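Local structure of 1-deoxy-D-xylulose 5-phosphate reductoisomerase (Moraxella catarrhalis, 4ZQG) at residues R326-L331 against A366-K371. The protein catalyses the NAD(P)H-dependent, magnesium-assisted conversion of 1-deoxy-D-xylulose 5-phosphate to 2-C-methyl-D-erythritol 4-phosphate in the MEP pathway and is bound by fosmidomycin. Residues are numbered along the deposited sequence; the frame is centred on the assembly and turned at random. Where two conformers were deposited one is given.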
ATOM      1  N   ARG A 326      16.316 -14.745 -13.932  1.00 57.16           N
ATOM      2  CA  ARG A 326      16.936 -14.647 -12.625  1.00 58.27           C
ATOM      3  C   ARG A 326      18.397 -15.020 -12.765  1.00 59.22           C
ATOM      4  O   ARG A 326      19.274 -14.272 -12.366  1.00 57.88           O
ATOM      5  CB  ARG A 326      16.212 -15.494 -11.578  1.00 59.35           C
ATOM      6  CG  ARG A 326      16.570 -15.071 -10.154  1.00 59.90           C
ATOM      7  CD  ARG A 326      15.800 -15.850  -9.099  1.00 58.83           C
ATOM      8  NE  ARG A 326      14.401 -15.484  -9.093  1.00 57.70           N
ATOM      9  CZ  ARG A 326      13.915 -14.391  -8.520  1.00 57.75           C
ATOM     10  NH1 ARG A 326      12.594 -14.147  -8.579  1.00 58.91           N
ATOM     11  NH2 ARG A 326      14.728 -13.536  -7.903  1.00 56.06           N
ATOM     12  N   TYR A 327      18.643 -16.159 -13.400  1.00 62.56           N
ATOM     13  CA  TYR A 327      19.984 -16.596 -13.722  1.00 65.54           C
ATOM     14  C   TYR A 327      20.762 -15.469 -14.352  1.00 64.00           C
ATOM     15  O   TYR A 327      21.881 -15.182 -13.956  1.00 66.31           O
ATOM     16  CB  TYR A 327      19.918 -17.812 -14.623  1.00 70.73           C
ATOM     17  CG  TYR A 327      21.252 -18.261 -15.193  1.00 80.81           C
ATOM     18  CD1 TYR A 327      22.380 -18.420 -14.375  1.00 84.94           C
ATOM     19  CD2 TYR A 327      21.383 -18.552 -16.566  1.00 85.26           C
ATOM     20  CE1 TYR A 327      23.595 -18.845 -14.913  1.00 90.50           C
ATOM     21  CE2 TYR A 327      22.582 -18.982 -17.100  1.00 88.73           C
ATOM     22  CZ  TYR A 327      23.686 -19.124 -16.278  1.00 91.75           C
ATOM     23  OH  TYR A 327      24.875 -19.554 -16.838  1.00 98.65           O
ATOM     24  N   ALA A 328      20.156 -14.775 -15.304  1.00 63.11           N
ATOM     25  CA  ALA A 328      20.851 -13.694 -15.993  1.00 62.15           C
ATOM     26  C   ALA A 328      21.070 -12.519 -15.064  1.00 60.63           C
ATOM     27  O   ALA A 328      22.136 -11.926 -15.052  1.00 59.90           O
ATOM     28  CB  ALA A 328      20.091 -13.276 -17.245  1.00 62.86           C
ATOM     29  N   ALA A 329      20.071 -12.185 -14.256  1.00 60.55           N
ATOM     30  CA  ALA A 329      20.240 -11.087 -13.311  1.00 59.38           C
ATOM     31  C   ALA A 329      21.445 -11.296 -12.411  1.00 59.86           C
ATOM     32  O   ALA A 329      22.167 -10.358 -12.137  1.00 58.50           O
ATOM     33  CB  ALA A 329      18.996 -10.916 -12.478  1.00 60.08           C
ATOM     34  N   ARG A 330      21.654 -12.533 -11.965  0.50 60.88           N
ATOM     35  CA  ARG A 330      22.823 -12.878 -11.165  0.50 62.87           C
ATOM     36  C   ARG A 330      24.121 -12.763 -11.957  0.50 64.06           C
ATOM     37  O   ARG A 330      25.152 -12.369 -11.400  0.50 64.99           O
ATOM     38  CB  ARG A 330      22.696 -14.302 -10.609  0.50 63.92           C
ATOM     39  CG  ARG A 330      21.861 -14.395  -9.352  0.50 64.35           C
ATOM     40  CD  ARG A 330      21.038 -15.679  -9.288  0.50 65.14           C
ATOM     41  NE  ARG A 330      21.625 -16.692  -8.414  0.50 66.44           N
ATOM     42  CZ  ARG A 330      20.926 -17.651  -7.819  0.50 65.93           C
ATOM     43  NH1 ARG A 330      19.620 -17.722  -8.005  0.50 65.11           N
ATOM     44  NH2 ARG A 330      21.534 -18.546  -7.051  0.50 65.36           N
ATOM     45  N   LEU A 331      24.082 -13.119 -13.244  1.00 63.99           N
ATOM     46  CA  LEU A 331      25.286 -13.048 -14.086  1.00 63.95           C
ATOM     47  C   LEU A 331      25.723 -11.624 -14.356  1.00 62.49           C
ATOM     48  O   LEU A 331      26.875 -11.394 -14.542  1.00 64.76           O
ATOM     49  CB  LEU A 331      25.133 -13.820 -15.389  1.00 63.73           C
ATOM     50  CG  LEU A 331      25.150 -15.362 -15.362  1.00 65.10           C
ATOM     51  CD1 LEU A 331      26.062 -15.896 -16.428  1.00 67.17           C
ATOM     52  CD2 LEU A 331      25.618 -15.994 -14.073  1.00 66.14           C
ATOM     53  N   ALA A 366      19.982 -21.206 -24.925  1.00 70.81           N
ATOM     54  CA  ALA A 366      21.070 -21.576 -25.811  1.00 71.66           C
ATOM     55  C   ALA A 366      21.985 -20.388 -25.955  1.00 70.28           C
ATOM     56  O   ALA A 366      23.204 -20.528 -25.932  1.00 70.56           O
ATOM     57  CB  ALA A 366      20.555 -22.045 -27.161  1.00 72.11           C
ATOM     58  N   CYS A 367      21.388 -19.213 -26.048  1.00 69.52           N
ATOM     59  CA  CYS A 367      22.159 -17.975 -26.047  1.00 70.84           C
ATOM     60  C   CYS A 367      22.871 -17.622 -24.706  1.00 70.37           C
ATOM     61  O   CYS A 367      23.999 -17.115 -24.717  1.00 71.08           O
ATOM     62  CB  CYS A 367      21.268 -16.821 -26.482  1.00 70.19           C
ATOM     63  SG  CYS A 367      20.963 -16.841 -28.257  1.00 73.21           S
ATOM     64  N   LEU A 368      22.234 -17.864 -23.564  1.00 67.88           N
ATOM     65  CA  LEU A 368      22.888 -17.540 -22.318  1.00 66.68           C
ATOM     66  C   LEU A 368      24.099 -18.451 -22.153  1.00 68.57           C
ATOM     67  O   LEU A 368      25.166 -17.972 -21.756  1.00 66.76           O
ATOM     68  CB  LEU A 368      21.942 -17.652 -21.126  1.00 65.08           C
ATOM     69  CG  LEU A 368      20.985 -16.480 -20.963  1.00 63.57           C
ATOM     70  CD1 LEU A 368      19.742 -16.904 -20.220  1.00 62.96           C
ATOM     71  CD2 LEU A 368      21.659 -15.308 -20.276  1.00 63.58           C
ATOM     72  N   ASP A 369      23.924 -19.733 -22.504  1.00 70.13           N
ATOM     73  CA  ASP A 369      24.959 -20.747 -22.334  1.00 73.21           C
ATOM     74  C   ASP A 369      25.947 -20.874 -23.491  1.00 75.10           C
ATOM     75  O   ASP A 369      26.829 -21.713 -23.450  1.00 76.15           O
ATOM     76  CB  ASP A 369      24.324 -22.112 -22.042  1.00 75.57           C
ATOM     77  CG  ASP A 369      23.629 -22.158 -20.682  1.00 76.36           C
ATOM     78  OD1 ASP A 369      22.890 -23.135 -20.443  1.00 77.78           O
ATOM     79  OD2 ASP A 369      23.806 -21.220 -19.858  1.00 77.60           O
ATOM     80  N   ASP A 370      25.816 -20.030 -24.510  1.00 76.64           N
ATOM     81  CA  ASP A 370      26.743 -20.029 -25.642  1.00 77.60           C
ATOM     82  C   ASP A 370      28.114 -19.429 -25.325  1.00 76.78           C
ATOM     83  O   ASP A 370      28.198 -18.297 -24.837  1.00 73.04           O
ATOM     84  CB  ASP A 370      26.132 -19.230 -26.779  1.00 78.98           C
ATOM     85  CG  ASP A 370      26.995 -19.220 -28.006  1.00 80.13           C
ATOM     86  OD1 ASP A 370      26.510 -19.704 -29.051  1.00 80.31           O
ATOM     87  OD2 ASP A 370      28.145 -18.731 -27.924  1.00 82.98           O
ATOM     88  N   LYS A 371      29.181 -20.155 -25.677  1.00 78.81           N
ATOM     89  CA  LYS A 371      30.537 -19.751 -25.291  1.00 79.57           C
ATOM     90  C   LYS A 371      30.952 -18.418 -25.918  1.00 77.33           C
ATOM     91  O   LYS A 371      31.654 -17.621 -25.290  1.00 77.12           O
ATOM     92  CB  LYS A 371      31.554 -20.847 -25.610  1.00 82.51           C
ATOM     93  CG  LYS A 371      31.379 -22.101 -24.760  1.00 83.98           C
TER
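Leu368 reaches from the end of helix 359-368 to the last turns of helix 320-331, where its CD2 methyl lies 4.0 Å from CB of Ala328. Their CA atoms, 7.7 Å apart, are the nearest such pair between the two segments. Beside this buried pair Tyr327 brings its ring up to the start of the leucine side chain, CE2 standing 4.3 Å from CB of Leu368 in a loose, oblique apolar contact. The ring gets there with CG anti to the backbone N (chi1 172°). At its outer end the carboxylate of Asp369 comes up to the ring edge, near the ring plane but with its own plane turned 71° from it. Asp369 OD2 lies 3.6 Å from Tyr327 OH, too long for a hydrogen bond, and 3.8 Å from Tyr327 CE2.

Both helices belong to the helical C-terminal domain of the reductoisomerase, and helix 333-351 follows between them in the chain. That helix backs the apolar pair, since Ala335 touches both Ala328 and Leu368, and Leu339 adds to the packing on the leucine. Beyond Leu368, whose O accepts a hydrogen bond from Tyr377 OH, Asp370 N-caps the next helix through OD2 to Ile373 N, while its OD1 forms a salt bridge with Lys405. Helix 320-331 is itself tied down by Arg326, whose NH2 forms a salt bridge with Glu247 and a hydrogen bond to Ile250 O.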